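Local coordinates for protein probable endoglucanase (PDB 1WZZ) that hydrolyses internal beta-1,4-glucosidic linkages of cellulose, carboxymethyl-cellulose included, as a secreted family 8 glycoside hydrolase with an (alpha/alpha)6 barrel, at residues 25-28 with 29-33; 65-68 with 69-73; 116-119 with 120-124; 177-180 with 181-185; 313-316 with 317-321. All coordinates share one frame; numbering follows the deposited sequence.

Contact 1: residues 25-28 with 29-33. With SO4 (sulfate ion), chain B.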
# COMPACT_ATOMS: atom_id res chain seq x y z
N ILE A 25 -11.09 -16.96 1.25
CA ILE A 25 -12.27 -16.16 0.97
C ILE A 25 -11.99 -15.13 -0.12
O ILE A 25 -12.76 -14.96 -1.06
CB ILE A 25 -12.78 -15.46 2.27
CG1 ILE A 25 -13.16 -16.53 3.29
CG2 ILE A 25 -13.99 -14.53 1.95
CD1 ILE A 25 -13.40 -15.95 4.71
N PHE A 26 -10.86 -14.44 -0.01
CA PHE A 26 -10.50 -13.44 -0.99
C PHE A 26 -10.40 -14.05 -2.41
O PHE A 26 -10.89 -13.49 -3.39
CB PHE A 26 -9.15 -12.83 -0.61
CG PHE A 26 -8.72 -11.68 -1.48
CD1 PHE A 26 -8.95 -10.36 -1.07
CD2 PHE A 26 -8.05 -11.90 -2.65
CE1 PHE A 26 -8.49 -9.28 -1.84
CE2 PHE A 26 -7.59 -10.84 -3.43
CZ PHE A 26 -7.81 -9.53 -3.01
N ARG A 27 -9.73 -15.19 -2.48
CA ARG A 27 -9.54 -15.92 -3.73
C ARG A 27 -10.89 -16.30 -4.36
O ARG A 27 -11.14 -16.13 -5.56
CB ARG A 27 -8.71 -17.16 -3.43
CG ARG A 27 -8.41 -18.10 -4.63
CD ARG A 27 -7.59 -19.33 -4.20
NE ARG A 27 -8.27 -20.15 -3.17
CZ ARG A 27 -7.69 -21.11 -2.45
NH1 ARG A 27 -6.40 -21.41 -2.61
NH2 ARG A 27 -8.40 -21.78 -1.55
N ALA A 28 -11.78 -16.80 -3.53
CA ALA A 28 -13.08 -17.21 -4.01
C ALA A 28 -13.85 -16.06 -4.62
O ALA A 28 -14.51 -16.20 -5.65
CB ALA A 28 -13.87 -17.82 -2.87
N LYS A 29 -13.75 -14.89 -3.97
CA LYS A 29 -14.48 -13.72 -4.41
C LYS A 29 -13.87 -12.94 -5.54
O LYS A 29 -14.58 -12.47 -6.43
CB LYS A 29 -14.66 -12.74 -3.24
CG LYS A 29 -15.62 -13.20 -2.13
CD LYS A 29 -15.74 -12.14 -1.05
CE LYS A 29 -16.79 -12.55 -0.01
NZ LYS A 29 -16.83 -11.58 1.10
N TYR A 30 -12.54 -12.80 -5.53
CA TYR A 30 -11.90 -11.91 -6.48
C TYR A 30 -10.89 -12.41 -7.50
O TYR A 30 -10.48 -11.63 -8.37
CB TYR A 30 -11.23 -10.78 -5.67
CG TYR A 30 -12.15 -10.15 -4.64
CD1 TYR A 30 -11.89 -10.26 -3.28
CD2 TYR A 30 -13.30 -9.47 -5.04
CE1 TYR A 30 -12.75 -9.70 -2.33
CE2 TYR A 30 -14.16 -8.91 -4.10
CZ TYR A 30 -13.88 -9.03 -2.76
OH TYR A 30 -14.73 -8.42 -1.85
N LEU A 31 -10.49 -13.67 -7.41
CA LEU A 31 -9.49 -14.17 -8.36
C LEU A 31 -10.12 -14.94 -9.51
O LEU A 31 -10.80 -15.95 -9.29
CB LEU A 31 -8.50 -15.08 -7.62
CG LEU A 31 -7.43 -15.70 -8.54
CD1 LEU A 31 -6.70 -14.59 -9.29
CD2 LEU A 31 -6.46 -16.53 -7.73
N ARG A 32 -9.93 -14.43 -10.73
CA ARG A 32 -10.46 -15.11 -11.93
C ARG A 32 -9.46 -16.19 -12.35
O ARG A 32 -8.27 -16.11 -12.03
CB ARG A 32 -10.61 -14.11 -13.08
CG ARG A 32 -11.70 -13.07 -12.87
CD ARG A 32 -13.06 -13.75 -12.74
NE ARG A 32 -14.13 -12.77 -12.60
CZ ARG A 32 -14.62 -12.04 -13.60
NH1 ARG A 32 -14.14 -12.19 -14.83
NH2 ARG A 32 -15.57 -11.15 -13.36
N PRO A 33 -9.92 -17.22 -13.07
CA PRO A 33 -9.03 -18.30 -13.51
C PRO A 33 -7.87 -17.78 -14.37
O PRO A 33 -6.81 -18.40 -14.42
CB PRO A 33 -9.96 -19.23 -14.29
CG PRO A 33 -11.29 -19.00 -13.67
CD PRO A 33 -11.32 -17.50 -13.44
S SO4 B . -11.12 -12.60 -17.25
O1 SO4 B . -10.00 -12.18 -16.38
O2 SO4 B . -12.08 -11.49 -17.41
O3 SO4 B . -11.82 -13.73 -16.63
O4 SO4 B . -10.57 -13.00 -18.56
O HOH W 1 -13.70 -15.57 -8.83

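Contact 2: residues 65-68 with 69-73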
# COMPACT_ATOMS: atom_id res chain seq x y z
N ALA A 65 0.01 -22.22 -6.64
CA ALA A 65 -0.74 -22.24 -7.88
C ALA A 65 -1.40 -20.89 -8.20
O ALA A 65 -1.33 -20.39 -9.33
CB ALA A 65 -1.80 -23.36 -7.84
N SER A 66 -2.04 -20.28 -7.20
CA SER A 66 -2.68 -18.99 -7.44
C SER A 66 -1.62 -17.90 -7.66
O SER A 66 -1.83 -17.00 -8.49
CB SER A 66 -3.57 -18.58 -6.25
OG SER A 66 -4.66 -19.49 -6.12
N PHE A 67 -0.54 -17.96 -6.91
CA PHE A 67 0.54 -16.98 -7.07
C PHE A 67 1.06 -16.99 -8.51
O PHE A 67 1.21 -15.94 -9.14
CB PHE A 67 1.70 -17.26 -6.12
CG PHE A 67 2.75 -16.21 -6.17
CD1 PHE A 67 2.71 -15.13 -5.30
CD2 PHE A 67 3.74 -16.26 -7.15
CE1 PHE A 67 3.64 -14.10 -5.41
CE2 PHE A 67 4.68 -15.24 -7.28
CZ PHE A 67 4.64 -14.16 -6.41
N GLN A 68 1.33 -18.19 -9.01
CA GLN A 68 1.82 -18.35 -10.38
C GLN A 68 0.88 -17.75 -11.41
O GLN A 68 1.31 -17.05 -12.34
CB GLN A 68 2.03 -19.84 -10.66
CG GLN A 68 3.23 -20.40 -9.92
CD GLN A 68 3.34 -21.92 -10.02
OE1 GLN A 68 4.41 -22.50 -9.77
NE2 GLN A 68 2.24 -22.58 -10.37
N SER A 69 -0.41 -18.04 -11.25
CA SER A 69 -1.42 -17.53 -12.15
C SER A 69 -1.48 -16.00 -12.13
O SER A 69 -1.52 -15.37 -13.19
CB SER A 69 -2.79 -18.11 -11.78
OG SER A 69 -3.80 -17.69 -12.70
N MSE A 70 -1.48 -15.40 -10.94
CA MSE A 70 -1.57 -13.95 -10.85
C MSE A 70 -0.31 -13.26 -11.34
O MSE A 70 -0.39 -12.19 -11.94
CB MSE A 70 -1.87 -13.49 -9.42
CG MSE A 70 -3.26 -13.92 -8.97
SE MSE A 70 -3.64 -13.27 -7.16
CE MSE A 70 -2.63 -14.57 -6.29
N TRP A 71 0.84 -13.84 -11.07
CA TRP A 71 2.09 -13.22 -11.52
C TRP A 71 2.20 -13.33 -13.04
O TRP A 71 2.56 -12.36 -13.73
CB TRP A 71 3.27 -13.90 -10.83
CG TRP A 71 4.62 -13.49 -11.34
CD1 TRP A 71 5.67 -14.33 -11.54
CD2 TRP A 71 5.09 -12.16 -11.68
NE1 TRP A 71 6.76 -13.63 -11.99
CE2 TRP A 71 6.44 -12.30 -12.09
CE3 TRP A 71 4.50 -10.89 -11.69
CZ2 TRP A 71 7.22 -11.21 -12.51
CZ3 TRP A 71 5.29 -9.79 -12.12
CH2 TRP A 71 6.63 -9.97 -12.52
N MSE A 72 1.91 -14.50 -13.57
CA MSE A 72 1.96 -14.60 -15.03
C MSE A 72 1.01 -13.57 -15.65
O MSE A 72 1.36 -12.92 -16.64
CB MSE A 72 1.60 -16.02 -15.50
CG MSE A 72 1.57 -16.14 -17.01
SE MSE A 72 1.34 -17.99 -17.51
CE MSE A 72 -0.58 -18.08 -17.41
N TRP A 73 -0.19 -13.37 -15.08
CA TRP A 73 -1.13 -12.40 -15.63
C TRP A 73 -0.56 -10.97 -15.52
O TRP A 73 -0.64 -10.18 -16.47
CB TRP A 73 -2.49 -12.46 -14.93
CG TRP A 73 -3.53 -11.62 -15.64
CD1 TRP A 73 -4.38 -12.03 -16.64
CD2 TRP A 73 -3.76 -10.20 -15.49
NE1 TRP A 73 -5.11 -10.97 -17.11
CE2 TRP A 73 -4.75 -9.84 -16.44
CE3 TRP A 73 -3.22 -9.21 -14.66
CZ2 TRP A 73 -5.21 -8.53 -16.57
CZ3 TRP A 73 -3.68 -7.91 -14.80
CH2 TRP A 73 -4.66 -7.58 -15.75

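Contact 3: residues 116-119 with 120-124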
# COMPACT_ATOMS: atom_id res chain seq x y z
N GLY A 116 9.47 -11.32 -3.67
CA GLY A 116 10.54 -11.66 -2.74
C GLY A 116 10.01 -12.66 -1.72
O GLY A 116 10.70 -13.60 -1.39
N ARG A 117 8.78 -12.48 -1.24
CA ARG A 117 8.22 -13.40 -0.26
C ARG A 117 8.02 -14.79 -0.87
O ARG A 117 8.33 -15.80 -0.22
CB ARG A 117 6.87 -12.89 0.28
CG ARG A 117 6.98 -11.59 1.12
CD ARG A 117 7.58 -11.88 2.49
NE ARG A 117 7.45 -10.78 3.45
CZ ARG A 117 8.38 -9.86 3.67
NH1 ARG A 117 9.52 -9.87 2.99
NH2 ARG A 117 8.21 -8.97 4.65
N ALA A 118 7.50 -14.82 -2.10
CA ALA A 118 7.25 -16.09 -2.80
C ALA A 118 8.56 -16.77 -3.13
O ALA A 118 8.66 -17.99 -3.07
CB ALA A 118 6.44 -15.84 -4.10
N GLY A 119 9.55 -15.99 -3.52
CA GLY A 119 10.85 -16.59 -3.85
C GLY A 119 11.43 -17.37 -2.69
O GLY A 119 11.96 -18.48 -2.86
N LYS A 120 11.32 -16.82 -1.49
CA LYS A 120 11.84 -17.48 -0.31
C LYS A 120 10.95 -18.66 0.11
O LYS A 120 11.44 -19.77 0.36
CB LYS A 120 11.97 -16.49 0.85
CG LYS A 120 12.69 -17.11 2.07
CD LYS A 120 12.73 -16.19 3.29
CE LYS A 120 13.53 -16.86 4.41
NZ LYS A 120 13.59 -16.04 5.66
N ARG A 121 9.65 -18.43 0.16
CA ARG A 121 8.74 -19.48 0.60
C ARG A 121 8.67 -20.70 -0.30
O ARG A 121 8.60 -21.84 0.19
CB ARG A 121 7.33 -18.93 0.76
CG ARG A 121 6.35 -19.99 1.21
CD ARG A 121 5.21 -19.37 1.96
NE ARG A 121 4.41 -20.40 2.61
CZ ARG A 121 3.52 -20.15 3.55
NH1 ARG A 121 3.33 -18.90 3.95
NH2 ARG A 121 2.82 -21.13 4.09
N PHE A 122 8.71 -20.47 -1.59
CA PHE A 122 8.61 -21.55 -2.57
C PHE A 122 9.94 -21.99 -3.17
O PHE A 122 9.94 -22.85 -4.06
CB PHE A 122 7.65 -21.12 -3.69
CG PHE A 122 6.27 -20.70 -3.20
CD1 PHE A 122 5.54 -21.54 -2.38
CD2 PHE A 122 5.72 -19.48 -3.59
CE1 PHE A 122 4.25 -21.17 -1.95
CE2 PHE A 122 4.42 -19.09 -3.17
CZ PHE A 122 3.70 -19.94 -2.35
N GLN A 123 11.05 -21.41 -2.70
CA GLN A 123 12.40 -21.73 -3.19
C GLN A 123 12.46 -21.56 -4.70
O GLN A 123 12.83 -22.47 -5.47
CB GLN A 123 12.77 -23.17 -2.80
CG GLN A 123 12.89 -23.35 -1.29
CD GLN A 123 13.25 -24.77 -0.88
OE1 GLN A 123 13.66 -25.01 0.25
NE2 GLN A 123 13.10 -25.71 -1.81
N ARG A 124 12.07 -20.36 -5.13
CA ARG A 124 12.02 -20.01 -6.54
C ARG A 124 12.98 -18.86 -6.78
O ARG A 124 12.64 -17.69 -6.61
CB ARG A 124 10.60 -19.58 -6.92
CG ARG A 124 9.60 -20.71 -7.03
CD ARG A 124 9.80 -21.48 -8.33
NE ARG A 124 9.58 -20.65 -9.51
CZ ARG A 124 8.50 -20.70 -10.28
NH1 ARG A 124 8.39 -19.90 -11.34
NH2 ARG A 124 7.52 -21.55 -10.01

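Contact 4: residues 177-180 with 181-185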
# COMPACT_ATOMS: atom_id res chain seq x y z
N LEU A 177 10.19 -1.86 1.24
CA LEU A 177 11.44 -1.09 1.19
C LEU A 177 12.54 -1.84 1.96
O LEU A 177 13.71 -1.85 1.56
CB LEU A 177 11.25 0.31 1.79
CG LEU A 177 10.19 1.18 1.11
CD1 LEU A 177 10.14 2.55 1.81
CD2 LEU A 177 10.51 1.32 -0.36
N LEU A 178 12.16 -2.49 3.07
CA LEU A 178 13.13 -3.24 3.84
C LEU A 178 13.61 -4.44 3.00
O LEU A 178 14.81 -4.72 2.95
CB LEU A 178 12.52 -3.74 5.16
CG LEU A 178 12.29 -2.71 6.28
CD1 LEU A 178 11.53 -3.41 7.44
CD2 LEU A 178 13.61 -2.14 6.78
N GLN A 179 12.69 -5.13 2.35
CA GLN A 179 13.07 -6.26 1.52
C GLN A 179 13.97 -5.82 0.36
O GLN A 179 14.88 -6.56 -0.03
CB GLN A 179 11.84 -6.95 0.95
CG GLN A 179 12.22 -8.19 0.17
CD GLN A 179 11.07 -9.06 -0.13
OE1 GLN A 179 10.89 -10.12 0.48
NE2 GLN A 179 10.25 -8.63 -1.09
N ALA A 180 13.71 -4.64 -0.20
CA ALA A 180 14.52 -4.14 -1.31
C ALA A 180 15.97 -4.02 -0.85
O ALA A 180 16.91 -4.40 -1.56
CB ALA A 180 14.01 -2.76 -1.75
N PHE A 181 16.17 -3.45 0.33
CA PHE A 181 17.54 -3.28 0.82
C PHE A 181 18.15 -4.65 1.10
O PHE A 181 19.32 -4.89 0.78
CB PHE A 181 17.56 -2.44 2.10
CG PHE A 181 18.94 -2.26 2.65
CD1 PHE A 181 19.87 -1.48 1.95
CD2 PHE A 181 19.34 -2.93 3.80
CE1 PHE A 181 21.20 -1.37 2.39
CE2 PHE A 181 20.66 -2.83 4.25
CZ PHE A 181 21.59 -2.05 3.55
N ASP A 182 17.37 -5.55 1.68
CA ASP A 182 17.89 -6.88 1.97
C ASP A 182 18.29 -7.65 0.70
O ASP A 182 19.27 -8.42 0.72
CB ASP A 182 16.85 -7.71 2.74
CG ASP A 182 16.72 -7.28 4.19
OD1 ASP A 182 15.80 -7.79 4.87
OD2 ASP A 182 17.53 -6.46 4.67
N LEU A 183 17.54 -7.48 -0.38
CA LEU A 183 17.85 -8.22 -1.61
C LEU A 183 18.84 -7.55 -2.54
O LEU A 183 19.54 -8.24 -3.30
CB LEU A 183 16.58 -8.49 -2.41
CG LEU A 183 15.55 -9.39 -1.75
CD1 LEU A 183 14.40 -9.55 -2.72
CD2 LEU A 183 16.15 -10.76 -1.41
N THR A 184 18.93 -6.23 -2.49
CA THR A 184 19.83 -5.50 -3.39
C THR A 184 21.05 -4.88 -2.74
O THR A 184 22.03 -4.58 -3.44
CB THR A 184 19.12 -4.32 -4.10
OG1 THR A 184 18.83 -3.30 -3.13
CG2 THR A 184 17.83 -4.75 -4.75
N ALA A 185 20.96 -4.67 -1.42
CA ALA A 185 22.02 -4.03 -0.64
C ALA A 185 22.37 -2.63 -1.17
O ALA A 185 23.46 -2.12 -0.91
CB ALA A 185 23.27 -4.92 -0.62
O HOH W 2 16.25 -4.36 5.59

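Contact 5: residues 313-316 with 317-321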
# COMPACT_ATOMS: atom_id res chain seq x y z
N PRO A 313 -17.75 -5.79 3.11
CA PRO A 313 -18.78 -5.20 2.25
C PRO A 313 -18.37 -5.04 0.81
O PRO A 313 -19.23 -4.97 -0.08
CB PRO A 313 -19.08 -3.86 2.93
CG PRO A 313 -17.74 -3.50 3.58
CD PRO A 313 -17.28 -4.83 4.14
N ASP A 314 -17.07 -4.98 0.57
CA ASP A 314 -16.57 -4.82 -0.78
C ASP A 314 -15.11 -5.20 -0.87
O ASP A 314 -14.47 -5.53 0.14
CB ASP A 314 -16.76 -3.39 -1.28
CG ASP A 314 -16.09 -2.33 -0.39
OD1 ASP A 314 -15.26 -2.67 0.48
OD2 ASP A 314 -16.41 -1.13 -0.57
N TYR A 315 -14.59 -5.15 -2.09
CA TYR A 315 -13.20 -5.47 -2.35
C TYR A 315 -12.24 -4.62 -1.52
O TYR A 315 -11.31 -5.12 -0.90
CB TYR A 315 -12.89 -5.27 -3.83
CG TYR A 315 -11.42 -5.35 -4.11
CD1 TYR A 315 -10.61 -4.21 -4.00
CD2 TYR A 315 -10.81 -6.57 -4.36
CE1 TYR A 315 -9.23 -4.30 -4.13
CE2 TYR A 315 -9.45 -6.68 -4.49
CZ TYR A 315 -8.66 -5.55 -4.37
OH TYR A 315 -7.30 -5.65 -4.53
N TYR A 316 -12.46 -3.31 -1.52
CA TYR A 316 -11.56 -2.42 -0.78
C TYR A 316 -11.38 -2.87 0.66
O TYR A 316 -10.25 -2.97 1.17
CB TYR A 316 -12.09 -0.99 -0.79
CG TYR A 316 -11.22 -0.07 0.04
CD1 TYR A 316 -10.14 0.62 -0.55
CD2 TYR A 316 -11.43 0.07 1.41
CE1 TYR A 316 -9.30 1.41 0.23
CE2 TYR A 316 -10.59 0.83 2.19
CZ TYR A 316 -9.52 1.51 1.60
OH TYR A 316 -8.69 2.26 2.42
N SER A 317 -12.49 -3.13 1.34
CA SER A 317 -12.40 -3.52 2.74
C SER A 317 -11.75 -4.89 2.90
O SER A 317 -10.95 -5.11 3.81
CB SER A 317 -13.80 -3.53 3.39
OG SER A 317 -13.71 -3.74 4.80
N ALA A 318 -12.09 -5.82 2.01
CA ALA A 318 -11.50 -7.16 2.08
C ALA A 318 -9.99 -7.13 1.94
O ALA A 318 -9.28 -7.77 2.69
CB ALA A 318 -12.09 -8.03 1.00
N ALA A 319 -9.51 -6.41 0.93
CA ALA A 319 -8.07 -6.35 0.71
C ALA A 319 -7.35 -5.69 1.87
O ALA A 319 -6.32 -6.16 2.33
CB ALA A 319 -7.77 -5.59 -0.59
N LEU A 320 -7.89 -4.58 2.37
CA LEU A 320 -7.23 -3.91 3.49
C LEU A 320 -7.23 -4.80 4.72
O LEU A 320 -6.26 -4.86 5.47
CB LEU A 320 -7.95 -2.59 3.78
CG LEU A 320 -7.40 -1.77 4.94
CD1 LEU A 320 -5.91 -1.44 4.68
CD2 LEU A 320 -8.20 -0.45 5.05
N THR A 321 -8.33 -5.51 4.94
CA THR A 321 -8.39 -6.39 6.09
C THR A 321 -7.36 -7.52 5.99
O THR A 321 -6.64 -7.79 6.96
CB THR A 321 -9.80 -6.99 6.25
OG1 THR A 321 -10.74 -5.91 6.43
CG2 THR A 321 -9.87 -7.90 7.46

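Contact 1: residues 25-28 with 29-33
Lys29 lies alongside Ile25 and points the same way, its CE 3.9 Å from Ile25 CG2, while its N donates to Ile25 O. The extended lysine carries NZ on to the carbonyl of Leu309. Tyr30 makes the aromatic contact of this helix end: its edge meets the face of Phe26 in a T-shaped stack, the planes at 65° and Tyr30 CD1 3.7 Å from Phe26 CD1. The phenylalanine reaches it with CG anti to the backbone N (chi1 -174°). Helix 18-30 belongs to the (alpha/alpha)6 barrel, and its last turn is completed here by Tyr30 N bonding to Phe26 O at 2.8 Å. The Phe26 and Tyr30 side of the turn packs against helix 315-331, where Tyr315 stacks edge-to-face with Tyr30. Leu31 leaves the helical conformation but still donates its N to Arg27 O, and its CD2 packs 4.0 Å from Arg27 CG; the guanidinium of that arginine forms a salt bridge with Asp63. A water links Leu31 O, 3.0 Å away, more weakly to Ala28 O. Past the helix, Arg32 NH1 makes a weak 3.3 Å bond to O3 of a sulfate, which lies at the edge of the guanidinium and also binds Ser34 and Arg36.

Contact 2: residues 65-68 with 69-73
Phe67 and Trp71 stand side by side on one flank of the helix and point the same way, with Phe67 CE2 4.0 Å from Trp71 CB. Because both have CG anti to the backbone N (chi1 -175° and 172°), the rings run out in the same direction from successive turns, and Phe67 CE2 is the ring atom that comes nearest the beta-carbon of the tryptophan, obliquely. The next pair round the helix is Ser66 with Met70, present as selenomethionine. Its chain bends at chi3 (-78°), which folds the methyl back over the preceding turn: Met70 CE comes 3.4 Å from Ser66 O and 4.1 Å from Ser66 CB. Beneath these side chains run regular i to i+4 bonds, among them Met70 N to Ser66 O and Trp71 N to Phe67 O, both at 2.9 Å. In the same series Ser69 N donates to Ala65 O at 3.2 Å and Met72 N to Gln68 O.

These residues make up the first two and a half turns of helix 64-77, one of the helices of the (alpha/alpha)6 barrel, and its flanks face different neighbours. The Phe67 and Trp71 side is packed against Leu115 of helix 105-122 and Met55 of helix 48-61, with Tyr127 meeting both rings, while Trp23 of helix 18-30 and Ala58 of helix 48-61 lie on the Met70 side. Farther out, Ser66 OG is hydrogen-bonded to Asp63 OD2 and Trp71 NE1 makes a weak bond to Asp130.

Contact 3: residues 116-119 with 120-124
Phe122 folds back over Ala118, one turn earlier in the helix. Starting at the root of the side chain, Phe122 CB lies 3.3 Å from Ala118 O, the carbonyl that also receives Phe122 N. CG stays near the same oxygen, since chi1 of -56° sets it beside the backbone N and anti to the carbonyl carbon. Farther out, CD2 meets the alanine methyl, 3.7 Å from Ala118 CB, and CE2 follows at 3.9 Å from that methyl. One face of the ring has Arg121 CG above it, displaced toward the rim, so the aliphatic part of the arginine covers some of the phenylalanine.

Beyond Phe122 the chain leaves the helix: Gln123 takes positive phi (55°) and the chain reverses in a Schellman motif, with Arg124 N donating to Gly119 O at 2.9 Å, in the carbonyl plane and on a lone pair. Gly119 suits the closure because its bare CA lies 3.5 Å from Arg124 O in a CA-H...O contact, and a beta-carbon there would come tightly against that oxygen. Arg124 is also the N-cap residue of the next helix, so the two helices are separated by a very short turn. Its guanidinium forms a salt bridge with Asp126 and a cation-pi contact with Tyr127, both on helix 125-142. Helix 64-77 meets this helix end through Leu64, which touches Phe122, and Arg117 extends elsewhere to a salt bridge with Glu330 of helix 315-331.

Contact 4: residues 177-180 with 181-185
Thr184 and Ala180 meet through one carbonyl: Ala180 O accepts both Thr184 N at 2.9 Å and Thr184 OG1 at 2.7 Å. The two donors come from opposite faces of the carbonyl plane, the hydroxyl standing 40° out of it. With chi1 at 69°, OG1 sits between the threonine's own N and carbonyl carbon, the position that turns it back along the helix toward this oxygen. The same OG1 accepts from Asp186 N just beyond the helix, joining the last turn to the chain that leaves it. A valine in place of Thr184 would probably leave Ala180 O with its backbone donor alone and Asp186 N without its acceptor, freeing the exit from the helix to shift.

Gln179 and Leu183 are arranged differently, lying side by side and pointing the same way, Gln179 CG 3.9 Å from Leu183 CD1. The contact uses the aliphatic part of Gln179, whose extended chain carries the amide on to Tyr135 OH and Leu113 O, both met by NE2. Asp182 turns its carboxylate back along the helix toward Leu178; a water donates to Asp182 OD2 at 2.6 Å and to Leu178 O at 3.0 Å, bridging side chain and backbone. Ala185 closes the helix with positive phi, its N bonded to Phe181 O.

Within the barrel, helix 174-184 packs against helix 125-142, where Met132 touches Leu183 and Tyr135 touches Ala180, and against helix 188-202, whose Trp189 meets Leu177, Ala180 and Thr184.

Contact 5: residues 313-316 with 317-321
The chain enters helix 315-331 of the (alpha/alpha)6 barrel at Asp314, an N-cap residue in extended conformation whose O accepts from Ala318 N at 3.0 Å. The following bonds are regular i to i+4 pairs, Ala319 N to Tyr315 O being nearly straight at 174°. Asp314 also caps with its side chain: OD1 takes Ser317 N at 2.9 Å, nearly along the C-O axis, because chi1 of 57° turns the carboxylate forward, toward the N-H groups of the first turn. Its negative charge there would probably be favoured by the helix dipole. The Pro313 ring rests against the serine, CD 3.8 Å from Ser317 CB, and Ser317 OG bonds to Gly290 N. Tyr315 sets its ring obliquely near Ala319, CZ 3.9 Å from the methyl CB. Tyr316 runs alongside Leu320, its CE2 3.9 Å from Leu320 CD2, and its hydroxyl goes on to the carbonyl of Tyr236. An alanine in place of Tyr316 would probably open a gap beside Leu320 and leave Tyr236 O without this hydroxyl. Ser317 O is gripped twice by Thr321, one turn further along, by its N and, from the opposite face of the carbonyl plane, by OG1 at 2.7 Å.

The five sites lie on five different helices of the (alpha/alpha)6 barrel and form a chain of touching neighbours, in the order 5, 1, 2, 3, 4. Contact 1 has its centre about 12 Å from those of contacts 2 and 5: Leu31 CD1 packs 3.5 Å from Met70 CG, and Phe26 CZ 3.6 Å from Tyr315 CE2. Contact 2 meets contact 3 where Phe67 CZ reaches Ala118 CB at 3.4 Å, and contact 3 meets contact 4 through a weak hydrogen bond from Arg117 NH1 to Gln179 OE1. Contacts 4 and 5 lie on opposite sides of the chain's centre. Contact 5 comes nearest the probable catalytic residues, the side chain of Tyr315 lying about 6 Å from that of Glu49, the likely proton donor.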